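Long-range contacts in possible metal-dependent hydrolase (Veillonella parvula, PDB 3RPC), which probably acts as a hydrolase of the metallo-beta-lactamase superfamily, using two zinc ions, on a substrate that is not established: residues 7-12 / 223-228; 187-192 / 203-208. All coordinates share one frame; numbering follows the deposited sequence.

Contact 1: residues 7-12 / 223-228; sequences YTHIRN and IAVHMD. With ZN (zinc ion), chain F.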
loop_
_atom_site.group_PDB
_atom_site.type_symbol
_atom_site.label_atom_id
_atom_site.label_comp_id
_atom_site.label_asym_id
_atom_site.label_seq_id
_atom_site.Cartn_x
_atom_site.Cartn_y
_atom_site.Cartn_z
ATOM N N TYR A 7 -3.193 23.042 -14.266
ATOM C CA TYR A 7 -2.989 22.982 -12.829
ATOM C C TYR A 7 -2.597 24.367 -12.335
ATOM O O TYR A 7 -1.593 24.931 -12.772
ATOM C CB TYR A 7 -1.911 21.942 -12.459
ATOM C CG TYR A 7 -1.584 21.947 -10.980
ATOM C CD1 TYR A 7 -2.443 21.360 -10.059
ATOM C CD2 TYR A 7 -0.435 22.565 -10.499
ATOM C CE1 TYR A 7 -2.167 21.384 -8.702
ATOM C CE2 TYR A 7 -0.149 22.587 -9.143
ATOM C CZ TYR A 7 -1.020 21.998 -8.250
ATOM O OH TYR A 7 -0.747 22.036 -6.903
ATOM N N THR A 8 -3.401 24.923 -11.441
ATOM C CA THR A 8 -3.058 26.176 -10.797
ATOM C C THR A 8 -2.551 25.877 -9.402
ATOM O O THR A 8 -3.294 25.374 -8.554
ATOM C CB THR A 8 -4.271 27.113 -10.696
ATOM O OG1 THR A 8 -4.711 27.470 -12.014
ATOM C CG2 THR A 8 -3.890 28.369 -9.933
ATOM N N HIS A 9 -1.280 26.164 -9.155
ATOM C CA HIS A 9 -0.765 25.941 -7.824
ATOM C C HIS A 9 -1.264 27.016 -6.872
ATOM O O HIS A 9 -1.319 28.183 -7.247
ATOM C CB HIS A 9 0.755 25.896 -7.780
ATOM C CG HIS A 9 1.247 25.379 -6.477
ATOM N ND1 HIS A 9 0.793 24.186 -5.959
ATOM C CD2 HIS A 9 2.072 25.913 -5.545
ATOM C CE1 HIS A 9 1.343 23.990 -4.777
ATOM N NE2 HIS A 9 2.121 25.021 -4.502
ATOM N N ILE A 10 -1.644 26.631 -5.655
ATOM C CA ILE A 10 -2.116 27.614 -4.669
ATOM C C ILE A 10 -1.056 27.845 -3.586
ATOM O O ILE A 10 -0.453 28.915 -3.522
ATOM C CB ILE A 10 -3.488 27.237 -4.064
ATOM C CG1 ILE A 10 -4.540 27.102 -5.171
ATOM C CG2 ILE A 10 -3.934 28.285 -3.036
ATOM C CD1 ILE A 10 -4.759 28.362 -5.983
ATOM N N ARG A 11 -0.796 26.835 -2.761
ATOM C CA ARG A 11 0.166 27.000 -1.670
ATOM C C ARG A 11 0.398 25.647 -1.016
ATOM O O ARG A 11 -0.551 24.950 -0.731
ATOM C CB ARG A 11 -0.356 28.007 -0.632
ATOM C CG ARG A 11 0.698 28.364 0.437
ATOM C CD ARG A 11 0.123 29.285 1.525
ATOM N NE ARG A 11 -0.986 28.650 2.227
ATOM C CZ ARG A 11 -1.741 29.253 3.143
ATOM N NH1 ARG A 11 -1.499 30.513 3.490
ATOM N NH2 ARG A 11 -2.742 28.593 3.720
ATOM N N ASN A 12 1.665 25.312 -0.769
ATOM C CA ASN A 12 2.048 23.994 -0.234
ATOM C C ASN A 12 1.602 22.867 -1.177
ATOM O O ASN A 12 2.083 22.795 -2.306
ATOM C CB ASN A 12 1.526 23.781 1.192
ATOM C CG ASN A 12 2.285 22.684 1.936
ATOM O OD1 ASN A 12 3.521 22.614 1.871
ATOM N ND2 ASN A 12 1.561 21.838 2.651
ATOM N N ILE A 223 5.753 18.374 -11.897
ATOM C CA ILE A 223 5.423 19.616 -11.207
ATOM C C ILE A 223 5.745 19.415 -9.737
ATOM O O ILE A 223 5.134 18.566 -9.085
ATOM C CB ILE A 223 3.920 19.971 -11.377
ATOM C CG1 ILE A 223 3.588 20.136 -12.864
ATOM C CG2 ILE A 223 3.583 21.251 -10.614
ATOM C CD1 ILE A 223 2.095 20.364 -13.172
ATOM N N ALA A 224 6.715 20.173 -9.223
ATOM C CA ALA A 224 7.154 20.040 -7.838
ATOM C C ALA A 224 6.495 21.071 -6.930
ATOM O O ALA A 224 6.562 22.280 -7.193
ATOM C CB ALA A 224 8.682 20.149 -7.750
ATOM N N VAL A 225 5.867 20.587 -5.864
ATOM C CA VAL A 225 5.132 21.440 -4.932
ATOM C C VAL A 225 5.413 21.050 -3.474
ATOM O O VAL A 225 6.393 20.352 -3.202
ATOM C CB VAL A 225 3.609 21.419 -5.229
ATOM C CG1 VAL A 225 3.343 21.934 -6.646
ATOM C CG2 VAL A 225 3.032 20.017 -5.048
ATOM N N HIS A 226 4.565 21.498 -2.547
ATOM C CA HIS A 226 4.712 21.207 -1.113
ATOM C C HIS A 226 5.949 21.893 -0.523
ATOM O O HIS A 226 6.654 21.334 0.316
ATOM C CB HIS A 226 4.727 19.683 -0.855
ATOM C CG HIS A 226 4.288 19.288 0.525
ATOM N ND1 HIS A 226 4.937 19.712 1.664
ATOM C CD2 HIS A 226 3.275 18.489 0.950
ATOM C CE1 HIS A 226 4.340 19.206 2.729
ATOM N NE2 HIS A 226 3.329 18.458 2.322
HETATM N N MSE A 227 6.187 23.136 -0.941
HETATM C CA MSE A 227 7.365 23.865 -0.487
HETATM C C MSE A 227 7.063 25.272 0.020
HETATM O O MSE A 227 6.000 25.839 -0.262
HETATM C CB MSE A 227 8.393 23.943 -1.615
HETATM C CG MSE A 227 9.004 22.579 -1.922
HETATM SE SE MSE A 227 10.206 22.535 -3.453
HETATM C CE MSE A 227 8.867 22.538 -4.862
ATOM N N ASP A 228 8.024 25.802 0.773
ATOM C CA ASP A 228 8.042 27.202 1.189
ATOM C C ASP A 228 6.772 27.609 1.944
ATOM O O ASP A 228 6.350 28.770 1.863
ATOM C CB ASP A 228 8.234 28.123 -0.025
ATOM C CG ASP A 228 9.525 27.852 -0.802
ATOM O OD1 ASP A 228 10.358 27.052 -0.358
ATOM O OD2 ASP A 228 9.693 28.459 -1.883
HETATM ZN ZN ZN F . 2.156 17.252 3.838
HETATM O O HOH W 1 3.850 26.517 -2.027
HETATM O O HOH W 2 1.446 16.524 5.905
HETATM O O HOH W 3 4.416 16.843 4.975
#
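V225, with CG1 anti to the carbonyl carbon (chi1 -61°), sets that methyl over one face of the H9 imidazole, 3.7 Å from the ring centroid, in a CH-pi contact displaced toward the rim on the ND1–CE1 side. The same methyl touches Y7, whose OH shares a hydrogen bond of 2.8 Å with H9 ND1 and so ties down the ring's rotation; Y7 CE2 packs at 4.2 Å on I223 CG2. Strands 7-11 and 223-225 run nearly parallel, 14° apart, yet belong to different sheets: their side chains fill the space between the two layers of the metallo-beta-lactamase sandwich. Beyond them, H226 lies side by side with the N12 carboxamide, the ring and amide planes 62° apart. Its CB stands 4.2 Å from N12 OD1, and CG is closer. ND1 comes within 3.2 Å of this oxygen, which lies above the ring face, a poor direction for a hydrogen bond. CE1 is beside OD1, and at the tip NE2 binds zinc at 2.3 Å, in a site shared with D76, H77, D168 and two waters. N12 ND2 bonds to the carbonyl of D76, a second-shell link to another zinc ligand. Water 1 accepts from N12 N and may donate to M227 O.

Contact 2: residues 187-192 / 203-208; sequences IIMNTG and IIMGTK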
loop_
_atom_site.group_PDB
_atom_site.type_symbol
_atom_site.label_atom_id
_atom_site.label_comp_id
_atom_site.label_asym_id
_atom_site.label_seq_id
_atom_site.Cartn_x
_atom_site.Cartn_y
_atom_site.Cartn_z
ATOM N N ILE A 187 3.003 14.672 -13.571
ATOM C CA ILE A 187 3.279 14.096 -12.261
ATOM C C ILE A 187 3.502 15.205 -11.246
ATOM O O ILE A 187 4.475 15.953 -11.345
ATOM C CB ILE A 187 4.513 13.166 -12.330
ATOM C CG1 ILE A 187 4.280 12.089 -13.402
ATOM C CG2 ILE A 187 4.815 12.549 -10.958
ATOM C CD1 ILE A 187 5.512 11.211 -13.673
ATOM N N ILE A 188 2.587 15.322 -10.288
ATOM C CA ILE A 188 2.644 16.377 -9.284
ATOM C C ILE A 188 3.219 15.763 -8.009
ATOM O O ILE A 188 2.614 14.857 -7.429
ATOM C CB ILE A 188 1.238 16.962 -9.018
ATOM C CG1 ILE A 188 0.643 17.518 -10.313
ATOM C CG2 ILE A 188 1.300 18.050 -7.964
ATOM C CD1 ILE A 188 -0.848 17.815 -10.215
HETATM N N MSE A 189 4.391 16.250 -7.596
HETATM C CA MSE A 189 5.173 15.648 -6.516
HETATM C C MSE A 189 5.358 16.595 -5.343
HETATM O O MSE A 189 5.595 17.791 -5.541
HETATM C CB MSE A 189 6.576 15.302 -7.024
HETATM C CG MSE A 189 6.631 14.500 -8.306
HETATM SE SE MSE A 189 8.498 14.296 -8.856
HETATM C CE MSE A 189 9.200 13.334 -7.304
ATOM N N ASN A 190 5.254 16.062 -4.132
ATOM C CA ASN A 190 5.499 16.824 -2.913
ATOM C C ASN A 190 6.969 16.692 -2.532
ATOM O O ASN A 190 7.388 15.662 -1.998
ATOM C CB ASN A 190 4.590 16.313 -1.797
ATOM C CG ASN A 190 3.128 16.649 -2.054
ATOM O OD1 ASN A 190 2.827 17.548 -2.851
ATOM N ND2 ASN A 190 2.214 15.946 -1.386
ATOM N N THR A 191 7.747 17.731 -2.822
ATOM C CA THR A 191 9.206 17.608 -2.792
ATOM C C THR A 191 9.883 18.487 -1.748
ATOM O O THR A 191 11.090 18.740 -1.835
ATOM C CB THR A 191 9.821 17.911 -4.176
ATOM O OG1 THR A 191 9.560 19.279 -4.542
ATOM C CG2 THR A 191 9.236 16.998 -5.231
ATOM N N GLY A 192 9.121 18.922 -0.752
ATOM C CA GLY A 192 9.656 19.766 0.297
ATOM C C GLY A 192 10.535 19.069 1.326
ATOM O O GLY A 192 11.102 19.726 2.197
ATOM N N ILE A 203 9.721 12.319 5.569
ATOM C CA ILE A 203 8.391 11.730 5.450
ATOM C C ILE A 203 7.756 11.934 4.078
ATOM O O ILE A 203 6.692 11.381 3.808
ATOM C CB ILE A 203 7.437 12.270 6.524
ATOM C CG1 ILE A 203 7.325 13.798 6.413
ATOM C CG2 ILE A 203 7.916 11.838 7.912
ATOM C CD1 ILE A 203 6.276 14.421 7.344
ATOM N N ILE A 204 8.369 12.758 3.229
ATOM C CA ILE A 204 7.898 12.916 1.857
ATOM C C ILE A 204 9.103 12.866 0.926
ATOM O O ILE A 204 10.154 12.348 1.301
ATOM C CB ILE A 204 7.054 14.207 1.635
ATOM C CG1 ILE A 204 7.829 15.471 2.022
ATOM C CG2 ILE A 204 5.756 14.140 2.450
ATOM C CD1 ILE A 204 7.094 16.794 1.677
HETATM N N MSE A 205 8.945 13.371 -0.287
HETATM C CA MSE A 205 10.028 13.348 -1.272
HETATM C C MSE A 205 10.886 14.619 -1.272
HETATM O O MSE A 205 10.563 15.608 -0.608
HETATM C CB MSE A 205 9.447 13.100 -2.664
HETATM C CG MSE A 205 8.990 11.663 -2.857
HETATM SE SE MSE A 205 7.933 11.451 -4.462
HETATM C CE MSE A 205 7.686 9.531 -4.364
ATOM N N GLY A 206 12.004 14.558 -1.996
ATOM C CA GLY A 206 12.886 15.695 -2.191
ATOM C C GLY A 206 13.565 15.623 -3.548
ATOM O O GLY A 206 13.059 14.993 -4.481
ATOM N N THR A 207 14.728 16.260 -3.666
ATOM C CA THR A 207 15.407 16.340 -4.952
ATOM C C THR A 207 15.818 14.972 -5.514
ATOM O O THR A 207 15.749 14.762 -6.726
ATOM C CB THR A 207 16.630 17.268 -4.901
ATOM O OG1 THR A 207 17.452 16.908 -3.783
ATOM C CG2 THR A 207 16.185 18.726 -4.766
ATOM N N LYS A 208 16.222 14.041 -4.645
ATOM C CA LYS A 208 16.595 12.713 -5.138
ATOM C C LYS A 208 15.460 12.095 -5.947
ATOM O O LYS A 208 15.675 11.484 -7.002
ATOM C CB LYS A 208 16.970 11.792 -3.983
ATOM C CG LYS A 208 17.589 10.482 -4.414
ATOM C CD LYS A 208 18.108 9.702 -3.207
ATOM C CE LYS A 208 18.946 10.580 -2.280
ATOM N NZ LYS A 208 20.273 10.948 -2.851
#
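Where strand 186-190 ends, the chain meets the loop leading into helix 207-216, and the CA atoms of T191 and G206 approach to 4.2 Å. The one hydrogen bond across the two segments is weak: M205 N donates to N190 O over 3.3 Å, bent to 134°. Two CA-H...O contacts follow: T191 CA lies 3.3 Å from M205 O, and G206 CA points almost straight, at 173°, to T191 O. G206 holds the N-cap position, and its amide is hydrogen-bonded to the D209 carboxylate (OD2) in the first turn of the helix. Among the side chains, the selenomethionines M189 and M205 cross at about a right angle, the CE methyl of M189 resting 3.6 Å from M205 SE. M189 is bent at chi3 (61°), which turns CE toward its partner, whereas M205 is extended beyond CG. I204 lays CD1 against the backbone, 3.8 Å from G192 N and 3.9 Å from N190 O, while its side chain also touches the zinc ligands H132 and D168. Close-set, glycine-bearing backbone and apolar side chains thus carry this junction of a beta-alpha-beta unit, with little strong hydrogen bonding. G192 N is buried without a polar partner, and M205 O stands 3.4 Å from T191 O with no bond between them, so close packing here is probably bought at some electrostatic cost.

In the fold
Contacts 1 and 2 share a sheet, since strands 221-225 and 186-190 are parallel neighbours in it. Probable backbone bonds of 2.8 Å run from I223 N to I187 O and from V225 N to M189 O, and V225 CG2 packs 3.3 Å from N190 OD1. The contact centres lie about 11 Å apart. Helix 207-216, which starts at contact 2, leads into the strand used by contact 1. Both reach the dinuclear zinc centre: contact 1 supplies the ligand H226, while the nearest side-chain atom of I204 is about 5 Å from a zinc ion. D168, a ligand of both metals, accepts a weak bond from N190 ND2, and I203 O bonds to the ligand H132.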